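Local structure of dihydrolipoyl dehydrogenase (Elizabethkingia anophelis NUHP1, 6UZI) at residues 405-410 with 414-419. The protein probably oxidises the dihydrolipoyl groups carried on lysines of partner proteins, using a bound FAD and passing the electrons to NAD(+). Numbering follows the deposited sequence.
Sequences IKILAD and DEILGV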
loop_
_atom_site.group_PDB
_atom_site.type_symbol
_atom_site.label_atom_id
_atom_site.label_comp_id
_atom_site.label_asym_id
_atom_site.label_seq_id
_atom_site.Cartn_x
_atom_site.Cartn_y
_atom_site.Cartn_z
ATOM N N ILE A 405 -2.183 -11.289 -8.451
ATOM C CA ILE A 405 -3.269 -10.348 -8.705
ATOM C C ILE A 405 -4.121 -10.909 -9.834
ATOM O O ILE A 405 -3.593 -11.326 -10.872
ATOM C CB ILE A 405 -2.743 -8.951 -9.065
ATOM C CG1 ILE A 405 -1.807 -8.443 -7.970
ATOM C CG2 ILE A 405 -3.903 -7.998 -9.299
ATOM C CD1 ILE A 405 -2.532 -7.992 -6.738
ATOM N N LYS A 406 -5.432 -10.925 -9.627
ATOM C CA LYS A 406 -6.358 -11.538 -10.566
ATOM C C LYS A 406 -7.463 -10.552 -10.906
ATOM O O LYS A 406 -8.113 -10.008 -10.010
ATOM C CB LYS A 406 -6.934 -12.832 -9.983
ATOM C CG LYS A 406 -8.113 -13.416 -10.748
ATOM C CD LYS A 406 -8.755 -14.551 -9.947
ATOM C CE LYS A 406 -9.675 -15.399 -10.817
ATOM N NZ LYS A 406 -10.267 -16.519 -10.048
ATOM N N ILE A 407 -7.672 -10.323 -12.198
ATOM C CA ILE A 407 -8.676 -9.386 -12.681
ATOM C C ILE A 407 -9.658 -10.140 -13.568
ATOM O O ILE A 407 -9.246 -10.913 -14.442
ATOM C CB ILE A 407 -8.036 -8.217 -13.449
ATOM C CG1 ILE A 407 -7.268 -7.306 -12.490
ATOM C CG2 ILE A 407 -9.107 -7.426 -14.204
ATOM C CD1 ILE A 407 -6.489 -6.197 -13.189
ATOM N N LEU A 408 -10.947 -9.913 -13.340
ATOM C CA LEU A 408 -12.019 -10.455 -14.159
ATOM C C LEU A 408 -12.646 -9.314 -14.953
ATOM O O LEU A 408 -12.974 -8.265 -14.386
ATOM C CB LEU A 408 -13.066 -11.147 -13.288
ATOM C CG LEU A 408 -12.531 -12.253 -12.380
ATOM C CD1 LEU A 408 -13.567 -12.666 -11.346
ATOM C CD2 LEU A 408 -12.116 -13.444 -13.214
ATOM N N ALA A 409 -12.808 -9.517 -16.262
ATOM C CA ALA A 409 -13.329 -8.494 -17.155
ATOM C C ALA A 409 -14.395 -9.078 -18.068
ATOM O O ALA A 409 -14.324 -10.248 -18.455
ATOM C CB ALA A 409 -12.210 -7.885 -18.002
ATOM N N ASP A 410 -15.385 -8.252 -18.417
ATOM C CA ASP A 410 -16.411 -8.677 -19.366
ATOM C C ASP A 410 -15.767 -8.920 -20.725
ATOM O O ASP A 410 -15.010 -8.084 -21.222
ATOM C CB ASP A 410 -17.518 -7.617 -19.476
ATOM C CG ASP A 410 -18.716 -8.092 -20.304
ATOM O OD1 ASP A 410 -18.788 -7.773 -21.515
ATOM O OD2 ASP A 410 -19.572 -8.816 -19.752
ATOM N N ASP A 414 -14.896 -5.421 -22.046
ATOM C CA ASP A 414 -13.628 -5.301 -21.320
ATOM C C ASP A 414 -13.787 -4.623 -19.963
ATOM O O ASP A 414 -12.781 -4.335 -19.291
ATOM C CB ASP A 414 -12.563 -4.570 -22.157
ATOM C CG ASP A 414 -11.137 -4.871 -21.697
ATOM O OD1 ASP A 414 -10.879 -6.004 -21.232
ATOM O OD2 ASP A 414 -10.265 -3.983 -21.826
ATOM N N GLU A 415 -15.018 -4.369 -19.525
ATOM C CA GLU A 415 -15.221 -3.734 -18.232
ATOM C C GLU A 415 -14.799 -4.676 -17.115
ATOM O O GLU A 415 -15.176 -5.852 -17.099
ATOM C CB GLU A 415 -16.681 -3.333 -18.058
ATOM C CG GLU A 415 -16.994 -2.735 -16.701
ATOM C CD GLU A 415 -18.447 -2.306 -16.564
ATOM O OE1 GLU A 415 -19.224 -2.477 -17.531
ATOM O OE2 GLU A 415 -18.802 -1.762 -15.498
ATOM N N ILE A 416 -14.023 -4.146 -16.173
ATOM C CA ILE A 416 -13.583 -4.923 -15.025
ATOM C C ILE A 416 -14.779 -5.263 -14.147
ATOM O O ILE A 416 -15.522 -4.374 -13.707
ATOM C CB ILE A 416 -12.524 -4.145 -14.234
ATOM C CG1 ILE A 416 -11.235 -4.012 -15.050
ATOM C CG2 ILE A 416 -12.290 -4.793 -12.878
ATOM C CD1 ILE A 416 -10.170 -3.202 -14.370
ATOM N N LEU A 417 -14.964 -6.557 -13.877
ATOM C CA LEU A 417 -16.067 -7.022 -13.049
ATOM C C LEU A 417 -15.648 -7.437 -11.641
ATOM O O LEU A 417 -16.501 -7.475 -10.749
ATOM C CB LEU A 417 -16.777 -8.196 -13.739
ATOM C CG LEU A 417 -17.326 -7.935 -15.143
ATOM C CD1 LEU A 417 -17.950 -9.195 -15.696
ATOM C CD2 LEU A 417 -18.357 -6.822 -15.124
ATOM N N GLY A 418 -14.368 -7.736 -11.419
ATOM C CA GLY A 418 -13.868 -8.103 -10.105
ATOM C C GLY A 418 -12.353 -8.148 -10.076
ATOM O O GLY A 418 -11.727 -8.557 -11.058
ATOM N N VAL A 419 -11.752 -7.720 -8.965
ATOM C CA VAL A 419 -10.302 -7.691 -8.784
ATOM C C VAL A 419 -9.988 -8.387 -7.471
ATOM O O VAL A 419 -10.553 -8.036 -6.431
ATOM C CB VAL A 419 -9.755 -6.247 -8.785
ATOM C CG1 VAL A 419 -8.241 -6.225 -8.639
ATOM C CG2 VAL A 419 -10.147 -5.537 -10.065
#
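With CG1 of Ile407 turned beside its own backbone N (chi1 -70°) and CG2 anti to that N, the residue offers one branch to each of two neighbours on the facing strand. CG1 lies alongside Val419, 4.1 Å from its CG1, the two side chains pointing the same way, while Ile407 CG2 meets Ile416 CG1 at a slant, also at 4.1 Å. These three and Ala409 lie on the same face of the sheet, where helix 458-469 covers Ile407 and helix 426-438 covers Ile416 and Val419.

The backbone shows how an antiparallel pair absorbs an extra residue. Leu408 N gives Gly418 O a straight bond of 2.8 Å. Leu408 O, by contrast, is gripped by two successive amides. Leu417 N reaches it at 2.7 Å, tilted from the carbonyl plane, and Gly418 N adds a weak bond to the same oxygen at 3.3 Å. One residue is thereby inserted opposite Leu408, and the non-extended backbone of Leu417 (psi -20°) accommodates it, so that Ile416 and Val419, three apart, both point to the same face. Leu417 lays CG and CD1 against the backbone of Asp410, CG 3.8 Å from its N. That amide donates to Glu415 O at 2.7 Å, and Asp414 N closes the turn on Asp410 O through a more bent bond.

The carboxylates find their polar partners outside the two segments: Asp410 OD1 accepts from Thr413 N inside the connection, Asp414 forms a salt bridge with Lys383 on strand 382-388, the neighbour of 404-410 on its other side, and Glu415 one with Arg440. The whole is a beta hairpin with a classic bulge, formed by neighbouring strands of the antiparallel sheet in the dimerisation domain of this pyridine nucleotide-disulfide oxidoreductase family.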